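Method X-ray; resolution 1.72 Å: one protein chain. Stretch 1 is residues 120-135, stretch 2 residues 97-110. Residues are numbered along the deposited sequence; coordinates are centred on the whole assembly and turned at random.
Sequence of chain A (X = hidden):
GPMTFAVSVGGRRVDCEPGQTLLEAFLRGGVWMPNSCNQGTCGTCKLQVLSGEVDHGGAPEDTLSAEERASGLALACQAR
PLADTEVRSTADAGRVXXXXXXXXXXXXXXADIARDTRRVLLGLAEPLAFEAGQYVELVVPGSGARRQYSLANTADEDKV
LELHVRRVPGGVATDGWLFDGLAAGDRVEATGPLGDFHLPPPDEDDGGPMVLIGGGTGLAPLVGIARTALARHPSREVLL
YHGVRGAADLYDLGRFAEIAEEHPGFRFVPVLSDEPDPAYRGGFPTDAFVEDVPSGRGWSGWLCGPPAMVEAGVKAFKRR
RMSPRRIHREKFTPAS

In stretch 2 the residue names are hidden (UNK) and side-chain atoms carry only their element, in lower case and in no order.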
ATOM      1  N   VAL A 120       8.244   5.088 -12.616  1.00 22.87           N
ATOM      2  CA  VAL A 120       9.208   4.030 -12.872  1.00 26.08           C
ATOM      3  C   VAL A 120       8.449   2.820 -13.391  1.00 26.80           C
ATOM      4  O   VAL A 120       7.504   2.354 -12.747  1.00 26.46           O
ATOM      5  CB  VAL A 120      10.015   3.679 -11.612  1.00 22.91           C
ATOM      6  CG1 VAL A 120      10.914   2.500 -11.888  1.00 27.55           C
ATOM      7  CG2 VAL A 120      10.808   4.898 -11.123  1.00 24.24           C
ATOM      8  N   LEU A 121       8.851   2.320 -14.553  1.00 24.83           N
ATOM      9  CA  LEU A 121       8.262   1.119 -15.128  1.00 23.70           C
ATOM     10  C   LEU A 121       9.280  -0.003 -15.003  1.00 26.19           C
ATOM     11  O   LEU A 121      10.400   0.120 -15.505  1.00 26.76           O
ATOM     12  CB  LEU A 121       7.872   1.332 -16.592  1.00 27.57           C
ATOM     13  CG  LEU A 121       6.834   2.413 -16.858  1.00 27.50           C
ATOM     14  CD1 LEU A 121       6.476   2.430 -18.342  1.00 33.73           C
ATOM     15  CD2 LEU A 121       5.586   2.211 -15.994  1.00 25.77           C
ATOM     16  N   LEU A 122       8.898  -1.084 -14.327  1.00 26.68           N
ATOM     17  CA  LEU A 122       9.774  -2.228 -14.100  1.00 23.79           C
ATOM     18  C   LEU A 122       9.237  -3.425 -14.869  1.00 27.23           C
ATOM     19  O   LEU A 122       8.132  -3.902 -14.585  1.00 28.92           O
ATOM     20  CB  LEU A 122       9.864  -2.572 -12.611  1.00 25.16           C
ATOM     21  CG  LEU A 122      10.412  -1.540 -11.629  1.00 24.06           C
ATOM     22  CD1 LEU A 122      10.455  -2.170 -10.238  1.00 25.44           C
ATOM     23  CD2 LEU A 122      11.800  -1.078 -12.082  1.00 27.85           C
ATOM     24  N   GLY A 123      10.011  -3.904 -15.839  1.00 26.14           N
ATOM     25  CA  GLY A 123       9.612  -5.080 -16.588  1.00 27.55           C
ATOM     26  C   GLY A 123      10.009  -6.350 -15.855  1.00 29.72           C
ATOM     27  O   GLY A 123      11.089  -6.448 -15.278  1.00 32.02           O
ATOM     28  N   LEU A 124       9.109  -7.328 -15.880  1.00 25.41           N
ATOM     29  CA  LEU A 124       9.296  -8.585 -15.175  1.00 29.73           C
ATOM     30  C   LEU A 124       9.550  -9.721 -16.154  1.00 31.38           C
ATOM     31  O   LEU A 124       8.997  -9.748 -17.257  1.00 33.87           O
ATOM     32  CB  LEU A 124       8.072  -8.929 -14.325  1.00 23.52           C
ATOM     33  CG  LEU A 124       7.753  -7.918 -13.234  1.00 22.39           C
ATOM     34  CD1 LEU A 124       6.570  -8.430 -12.413  1.00 24.94           C
ATOM     35  CD2 LEU A 124       8.966  -7.680 -12.345  1.00 26.01           C
ATOM     36  N   ALA A 125      10.384 -10.672 -15.731  1.00 26.69           N
ATOM     37  CA  ALA A 125      10.624 -11.855 -16.555  1.00 31.00           C
ATOM     38  C   ALA A 125       9.402 -12.769 -16.605  1.00 34.11           C
ATOM     39  O   ALA A 125       9.183 -13.453 -17.615  1.00 33.84           O
ATOM     40  CB  ALA A 125      11.840 -12.621 -16.033  1.00 33.35           C
ATOM     41  N   GLU A 126       8.610 -12.805 -15.533  1.00 30.68           N
ATOM     42  CA  GLU A 126       7.419 -13.632 -15.411  1.00 30.16           C
ATOM     43  C   GLU A 126       6.269 -12.796 -14.871  1.00 25.48           C
ATOM     44  O   GLU A 126       6.491 -11.868 -14.085  1.00 26.58           O
ATOM     45  CB  GLU A 126       7.661 -14.821 -14.470  1.00 31.90           C
ATOM     46  CG  GLU A 126       9.016 -15.501 -14.655  1.00 35.11           C
ATOM     47  CD  GLU A 126       9.146 -16.201 -15.997  1.00 48.27           C
ATOM     48  OE1 GLU A 126      10.296 -16.474 -16.423  1.00 48.39           O
ATOM     49  OE2 GLU A 126       8.099 -16.484 -16.625  1.00 52.78           O
ATOM     50  N   PRO A 127       5.031 -13.120 -15.241  1.00 26.47           N
ATOM     51  CA  PRO A 127       3.887 -12.364 -14.710  1.00 28.20           C
ATOM     52  C   PRO A 127       3.836 -12.434 -13.194  1.00 29.41           C
ATOM     53  O   PRO A 127       4.108 -13.476 -12.590  1.00 28.75           O
ATOM     54  CB  PRO A 127       2.667 -13.055 -15.333  1.00 31.18           C
ATOM     55  CG  PRO A 127       3.191 -13.809 -16.502  1.00 35.88           C
ATOM     56  CD  PRO A 127       4.628 -14.137 -16.234  1.00 33.77           C
ATOM     57  N   LEU A 128       3.464 -11.315 -12.582  1.00 23.82           N
ATOM     58  CA  LEU A 128       3.259 -11.241 -11.144  1.00 20.52           C
ATOM     59  C   LEU A 128       1.770 -11.304 -10.837  1.00 26.30           C
ATOM     60  O   LEU A 128       0.986 -10.534 -11.399  1.00 25.66           O
ATOM     61  CB  LEU A 128       3.852  -9.954 -10.580  1.00 21.09           C
ATOM     62  CG  LEU A 128       3.725  -9.815  -9.064  1.00 22.12           C
ATOM     63  CD1 LEU A 128       4.533 -10.938  -8.405  1.00 22.72           C
ATOM     64  CD2 LEU A 128       4.213  -8.442  -8.607  1.00 24.20           C
ATOM     65  N   ALA A 129       1.382 -12.223  -9.956  1.00 23.34           N
ATOM     66  CA  ALA A 129       0.015 -12.274  -9.447  1.00 23.99           C
ATOM     67  C   ALA A 129      -0.095 -11.322  -8.266  1.00 22.23           C
ATOM     68  O   ALA A 129       0.689 -11.430  -7.323  1.00 20.35           O
ATOM     69  CB  ALA A 129      -0.351 -13.692  -9.011  1.00 23.81           C
ATOM     70  N   PHE A 130      -1.056 -10.395  -8.320  1.00 19.81           N
ATOM     71  CA  PHE A 130      -1.268  -9.431  -7.240  1.00 17.98           C
ATOM     72  C   PHE A 130      -2.684  -8.875  -7.338  1.00 18.49           C
ATOM     73  O   PHE A 130      -3.369  -9.036  -8.350  1.00 18.94           O
ATOM     74  CB  PHE A 130      -0.249  -8.273  -7.288  1.00 16.60           C
ATOM     75  CG  PHE A 130      -0.306  -7.472  -8.567  1.00 17.61           C
ATOM     76  CD1 PHE A 130       0.473  -7.841  -9.654  1.00 22.40           C
ATOM     77  CD2 PHE A 130      -1.136  -6.361  -8.682  1.00 18.55           C
ATOM     78  CE1 PHE A 130       0.429  -7.127 -10.853  1.00 25.81           C
ATOM     79  CE2 PHE A 130      -1.185  -5.636  -9.888  1.00 18.70           C
ATOM     80  CZ  PHE A 130      -0.401  -6.030 -10.968  1.00 22.46           C
ATOM     81  N   GLU A 131      -3.113  -8.212  -6.263  1.00 17.66           N
ATOM     82  CA  GLU A 131      -4.345  -7.428  -6.253  1.00 19.14           C
ATOM     83  C   GLU A 131      -3.984  -5.964  -6.433  1.00 21.62           C
ATOM     84  O   GLU A 131      -2.985  -5.508  -5.875  1.00 17.37           O
ATOM     85  CB  GLU A 131      -5.097  -7.583  -4.929  1.00 19.52           C
ATOM     86  CG  GLU A 131      -5.503  -9.016  -4.605  1.00 24.51           C
ATOM     87  CD  GLU A 131      -6.529  -9.542  -5.580  1.00 33.55           C
ATOM     88  OE1 GLU A 131      -7.467  -8.791  -5.935  1.00 35.57           O
ATOM     89  OE2 GLU A 131      -6.390 -10.700  -6.004  1.00 34.92           O
ATOM     90  N   ALA A 132      -4.793  -5.229  -7.209  1.00 17.54           N
ATOM     91  CA  ALA A 132      -4.548  -3.794  -7.343  1.00 16.27           C
ATOM     92  C   ALA A 132      -4.547  -3.139  -5.977  1.00 14.54           C
ATOM     93  O   ALA A 132      -5.420  -3.420  -5.152  1.00 18.11           O
ATOM     94  CB  ALA A 132      -5.612  -3.152  -8.233  1.00 19.18           C
ATOM     95  N   GLY A 133      -3.557  -2.269  -5.736  1.00 16.51           N
ATOM     96  CA  GLY A 133      -3.378  -1.624  -4.448  1.00 15.22           C
ATOM     97  C   GLY A 133      -2.261  -2.219  -3.611  1.00 16.28           C
ATOM     98  O   GLY A 133      -1.836  -1.595  -2.624  1.00 16.40           O
ATOM     99  N   GLN A 134      -1.794  -3.410  -3.968  1.00 14.80           N
ATOM    100  CA  GLN A 134      -0.653  -3.979  -3.271  1.00 15.45           C
ATOM    101  C   GLN A 134       0.618  -3.249  -3.679  1.00 15.95           C
ATOM    102  O   GLN A 134       0.621  -2.420  -4.594  1.00 15.95           O
ATOM    103  CB  GLN A 134      -0.549  -5.476  -3.563  1.00 14.80           C
ATOM    104  CG  GLN A 134      -1.697  -6.250  -2.897  1.00 14.66           C
ATOM    105  CD  GLN A 134      -1.423  -7.723  -2.871  1.00 14.95           C
ATOM    106  OE1 GLN A 134      -1.509  -8.387  -3.892  1.00 16.82           O
ATOM    107  NE2 GLN A 134      -1.068  -8.247  -1.688  1.00 16.95           N
ATOM    108  N   TYR A 135       1.717  -3.555  -2.979  1.00 14.00           N
ATOM    109  CA  TYR A 135       2.965  -2.844  -3.201  1.00 14.08           C
ATOM    110  C   TYR A 135       4.108  -3.834  -3.359  1.00 14.59           C
ATOM    111  O   TYR A 135       3.958  -5.036  -3.124  1.00 16.23           O
ATOM    112  CB  TYR A 135       3.247  -1.837  -2.061  1.00 13.72           C
ATOM    113  CG  TYR A 135       3.723  -2.437  -0.735  1.00 15.69           C
ATOM    114  CD1 TYR A 135       5.077  -2.667  -0.509  1.00 18.47           C
ATOM    115  CD2 TYR A 135       2.828  -2.712   0.297  1.00 17.14           C
ATOM    116  CE1 TYR A 135       5.530  -3.202   0.700  1.00 20.46           C
ATOM    117  CE2 TYR A 135       3.286  -3.258   1.528  1.00 15.85           C
ATOM    118  CZ  TYR A 135       4.635  -3.468   1.708  1.00 15.73           C
ATOM    119  OH  TYR A 135       5.118  -3.999   2.914  1.00 20.00           O
ATOM    120  N   UNK A  97      -3.306 -16.610  -0.528  1.00 21.67           N
ATOM    121  CA  UNK A  97      -3.002 -15.320  -1.128  1.00 22.94           C
ATOM    122  C   UNK A  97      -1.985 -15.522  -2.238  1.00 25.00           C
ATOM    123  O   UNK A  97      -1.409 -16.601  -2.398  1.00 25.15           O
ATOM    124  c   UNK A  97      -2.491 -14.303  -0.096  1.00 23.13           C
ATOM    125  o   UNK A  97      -2.436 -13.000  -0.697  1.00 25.65           O
ATOM    126  c   UNK A  97      -1.104 -14.682   0.430  1.00 22.72           C
ATOM    127  N   UNK A  98      -1.802 -14.474  -3.035  1.00 23.26           N
ATOM    128  CA  UNK A  98      -0.741 -14.472  -4.032  1.00 25.06           C
ATOM    129  C   UNK A  98       0.603 -14.647  -3.338  1.00 20.40           C
ATOM    130  O   UNK A  98       0.896 -13.923  -2.381  1.00 23.67           O
ATOM    131  n   UNK A  98      -4.024 -12.001  -6.002  1.00 30.60           N
ATOM    132  c   UNK A  98      -2.931 -11.804  -5.193  1.00 29.85           C
ATOM    133  c   UNK A  98      -0.752 -13.163  -4.817  1.00 25.81           C
ATOM    134  c   UNK A  98      -2.083 -12.837  -5.410  1.00 28.46           C
ATOM    135  n   UNK A  98      -2.686 -13.640  -6.353  1.00 27.30           N
ATOM    136  c   UNK A  98      -3.851 -13.115  -6.695  1.00 28.91           C
ATOM    137  N   UNK A  99       1.447 -15.563  -3.793  1.00 21.83           N
ATOM    138  CA  UNK A  99       2.713 -15.800  -3.093  1.00 22.28           C
ATOM    139  C   UNK A  99       3.656 -14.610  -3.202  1.00 24.37           C
ATOM    140  O   UNK A  99       3.823 -14.014  -4.268  1.00 21.81           O
ATOM    141  c   UNK A  99       3.290 -17.024  -3.810  1.00 27.10           C
ATOM    142  c   UNK A  99       1.325 -16.344  -5.033  1.00 25.73           C
ATOM    143  c   UNK A  99       2.719 -16.912  -5.217  1.00 27.77           C
ATOM    144  N   UNK A 100       4.278 -14.278  -2.081  1.00 19.74           N
ATOM    145  CA  UNK A 100       5.385 -13.332  -2.085  1.00 18.22           C
ATOM    146  C   UNK A 100       6.573 -13.966  -2.792  1.00 22.85           C
ATOM    147  O   UNK A 100       6.954 -15.093  -2.471  1.00 24.78           O
ATOM    148  c   UNK A 100       7.225 -11.944   1.096  1.00 21.51           C
ATOM    149  c   UNK A 100       6.984 -12.087  -0.407  1.00 19.48           C
ATOM    150  c   UNK A 100       6.753 -10.718  -1.040  1.00 18.06           C
ATOM    151  c   UNK A 100       5.759 -12.969  -0.649  1.00 20.32           C
ATOM    152  N   UNK A 101       7.170 -13.262  -3.753  1.00 20.33           N
ATOM    153  CA  UNK A 101       8.281 -13.900  -4.455  1.00 22.45           C
ATOM    154  C   UNK A 101       9.326 -12.882  -4.885  1.00 21.50           C
ATOM    155  O   UNK A 101       9.086 -11.672  -4.907  1.00 21.63           O
ATOM    156  c   UNK A 101       7.788 -14.713  -5.658  1.00 28.52           C
ATOM    157  c   UNK A 101       6.750 -14.881  -7.928  1.00 31.97           C
ATOM    158  c   UNK A 101       7.073 -13.595 -10.011  1.00 34.34           C
ATOM    159  n   UNK A 101       6.554 -12.953 -11.054  1.00 34.49           N
ATOM    160  c   UNK A 101       7.185 -13.918  -6.801  1.00 30.85           C
ATOM    161  n   UNK A 101       8.393 -13.664  -9.870  1.00 34.31           N
ATOM    162  n   UNK A 101       6.276 -14.165  -9.112  1.00 31.48           N
ATOM    163  N   UNK A 102      10.514 -13.401  -5.202  1.00 22.40           N
ATOM    164  CA  UNK A 102      11.605 -12.562  -5.689  1.00 22.84           C
ATOM    165  C   UNK A 102      11.416 -12.273  -7.170  1.00 29.54           C
ATOM    166  O   UNK A 102      11.143 -13.185  -7.958  1.00 30.54           O
ATOM    167  o   UNK A 102      13.244 -12.754  -3.158  1.00 35.69           O
ATOM    168  c   UNK A 102      13.130 -13.656  -4.011  1.00 34.27           C
ATOM    169  o   UNK A 102      13.143 -14.874  -3.734  1.00 35.82           O
ATOM    170  c   UNK A 102      12.945 -13.247  -5.452  1.00 27.02           C
ATOM    171  N   UNK A 103      11.563 -11.010  -7.548  1.00 24.30           N
ATOM    172  CA  UNK A 103      11.281 -10.580  -8.910  1.00 23.18           C
ATOM    173  C   UNK A 103      12.571 -10.423  -9.695  1.00 26.10           C
ATOM    174  O   UNK A 103      13.604 -10.026  -9.150  1.00 27.60           O
ATOM    175  c   UNK A 103      10.525  -9.250  -8.928  1.00 23.45           C
ATOM    176  c   UNK A 103       9.303  -9.183  -8.013  1.00 21.55           C
ATOM    177  c   UNK A 103       8.334 -10.313  -8.357  1.00 23.56           C
ATOM    178  c   UNK A 103       8.629  -7.817  -8.120  1.00 23.29           C
ATOM    179  N   UNK A 104      12.498 -10.749 -10.986  1.00 24.45           N
ATOM    180  CA  UNK A 104      13.572 -10.453 -11.935  1.00 24.81           C
ATOM    181  C   UNK A 104      13.117  -9.211 -12.694  1.00 28.02           C
ATOM    182  O   UNK A 104      12.451  -9.300 -13.726  1.00 30.27           O
ATOM    183  c   UNK A 104      14.970 -11.319 -13.819  1.00 29.28           C
ATOM    184  c   UNK A 104      13.837 -11.637 -12.862  1.00 32.19           C
ATOM    185  o   UNK A 104      14.196 -12.789 -12.086  1.00 35.95           O
ATOM    186  N   UNK A 105      13.447  -8.037 -12.151  1.00 27.65           N
ATOM    187  CA  UNK A 105      12.868  -6.770 -12.584  1.00 26.86           C
ATOM    188  C   UNK A 105      13.915  -5.913 -13.277  1.00 28.27           C
ATOM    189  O   UNK A 105      15.031  -5.770 -12.769  1.00 29.34           O
ATOM    190  c   UNK A 105      12.288  -6.001 -11.396  1.00 24.41           C
ATOM    191  N   UNK A 106      13.544  -5.328 -14.424  1.00 25.94           N
ATOM    192  CA  UNK A 106      14.437  -4.488 -15.215  1.00 27.11           C
ATOM    193  C   UNK A 106      13.764  -3.153 -15.490  1.00 26.90           C
ATOM    194  O   UNK A 106      12.591  -3.114 -15.880  1.00 29.76           O
ATOM    195  c   UNK A 106      14.820  -5.169 -16.546  1.00 31.03           C
ATOM    196  o   UNK A 106      15.378  -6.462 -16.280  1.00 33.72           O
ATOM    197  c   UNK A 106      15.840  -4.330 -17.301  1.00 30.11           C
ATOM    198  N   UNK A 107      14.492  -2.058 -15.284  1.00 29.49           N
ATOM    199  CA  UNK A 107      13.914  -0.742 -15.535  1.00 29.26           C
ATOM    200  C   UNK A 107      13.655  -0.603 -17.029  1.00 30.23           C
ATOM    201  O   UNK A 107      14.580  -0.686 -17.848  1.00 33.93           O
ATOM    202  c   UNK A 107      14.829   0.380 -15.026  1.00 34.25           C
ATOM    203  c   UNK A 107      14.209   1.735 -15.343  1.00 29.91           C
ATOM    204  c   UNK A 107      15.074   0.242 -13.524  1.00 30.21           C
ATOM    205  N   UNK A 108      12.389  -0.408 -17.391  1.00 27.04           N
ATOM    206  CA  UNK A 108      12.027  -0.114 -18.771  1.00 29.08           C
ATOM    207  C   UNK A 108      11.967   1.377 -19.045  1.00 31.12           C
ATOM    208  O   UNK A 108      12.331   1.813 -20.145  1.00 36.82           O
ATOM    209  c   UNK A 108      11.792  -2.914 -19.788  1.00 34.04           C
ATOM    210  c   UNK A 108      10.680  -0.752 -19.109  1.00 30.15           C
ATOM    211  c   UNK A 108       9.296  -2.799 -19.494  1.00 38.93           C
ATOM    212  c   UNK A 108      10.641  -2.275 -19.014  1.00 32.83           C
ATOM    213  N   UNK A 109      11.547   2.174 -18.070  1.00 31.98           N
ATOM    214  CA  UNK A 109      11.483   3.618 -18.241  1.00 33.58           C
ATOM    215  C   UNK A 109      11.530   4.282 -16.876  1.00 31.96           C
ATOM    216  O   UNK A 109      10.991   3.748 -15.900  1.00 32.29           O
ATOM    217  c   UNK A 109       8.951   5.962 -20.059  1.00 57.79           C
ATOM    218  o   UNK A 109       7.853   5.377 -19.985  1.00 60.14           O
ATOM    219  o   UNK A 109       9.191   6.861 -20.895  1.00 62.24           O
ATOM    220  c   UNK A 109      10.051   5.557 -19.099  1.00 50.03           C
ATOM    221  c   UNK A 109      10.210   4.044 -18.979  1.00 41.83           C
ATOM    222  N   UNK A 110      12.188   5.434 -16.814  1.00 31.33           N
ATOM    223  CA  UNK A 110      12.101   6.334 -15.671  1.00 34.08           C
ATOM    224  C   UNK A 110      11.861   7.728 -16.229  1.00 34.89           C
ATOM    225  O   UNK A 110      12.622   8.204 -17.083  1.00 38.14           O
ATOM    226  c   UNK A 110      14.619   6.357 -15.591  1.00 45.07           C
ATOM    227  c   UNK A 110      13.352   6.278 -14.774  1.00 37.24           C
ATOM    228  c   UNK A 110      13.309   7.386 -13.734  1.00 41.21           C
TER
HETATM  229  O   HOH W   1      -0.468 -10.898  -0.496  1.00 22.47           O
HETATM  230  O   HOH W   2       2.383 -13.645  -6.606  1.00 22.64           O
HETATM  231  O   HOH W   3       3.331 -14.269  -9.062  1.00 26.00           O

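Position 97 carries one carbon bearing an oxygen and a carbon; that oxygen and Gln 134 NE2 both bind one water, at 2.9 and 3.0 Å: Thr 97. At 98 one carbon leads to a five-membered ring of three carbons and two nitrogens, one nitrogen 2.7 Å from Glu 131 OE2: His 98, whose NE2 donates that bond near the ring plane, while Phe 130 CA lies over one face. Glu 131 N donates to Gln 134 OE1 (2.9 Å) where the chain makes a type II turn.

At 99 three carbons close onto the backbone nitrogen, and the backbone O shares a water with Ala 129 O: Pro 99. Position 100, four carbons forked at the second, touches nothing of stretch 1: Leu 100. Position 101 runs three carbons, a nitrogen, then a carbon with two more nitrogens, one of them 2.9 Å from Pro 127 O: Arg 101, whose NH2 donates that bond and a weak one to Glu 126 O at 3.2 Å; NE reaches Ala 129 N through a water.

At 102 two carbons, the second with two oxygens, bond elsewhere in the structure: Asp 102. Position 103, four carbons forked at the second, meets the side chains of Leu 124 and Leu 128: Leu 103. At 104 a carbon bears one oxygen and one carbon, its CB 3.9 Å from Ala 125 CB: Thr 104. A lone carbon at 105 lies against Leu 124 and Leu 122: Ala 105.

At 106 a carbon bears one oxygen and one carbon, while the backbone N and O pair with Gly 123 O and N (2.8 and 2.7 Å): Thr 106. Three carbons branching at the first, against Leu 122, make 107 Val 107. At 108, four carbons forked at the second pack by Leu 121 and over Gly 123: Leu 108, whose CD1 would lie 2.9 Å from an ideal CB on Gly 123, a clash. Three carbons ending in two oxygens, beside Leu 121 CD1, make 109 Glu 109. Three carbons branching at the first, near Val 120, make 110 Val 110.

The contact joins an antiparallel ladder to a polar clasp. Between Leu 121 and Leu 122 the register slips by one: Leu 121 O takes Leu 108 N at 2.8 Å and, weakly, Glu 109 N at 3.5 Å, a bulge. Val 120, Leu 122 and Leu 124 share one face with Ala 105, Val 107 and Val 110; beyond the ladder, His 98 and Arg 101 hold the loop.

Stretch 2 97-110: THPLRDLTATVLEV
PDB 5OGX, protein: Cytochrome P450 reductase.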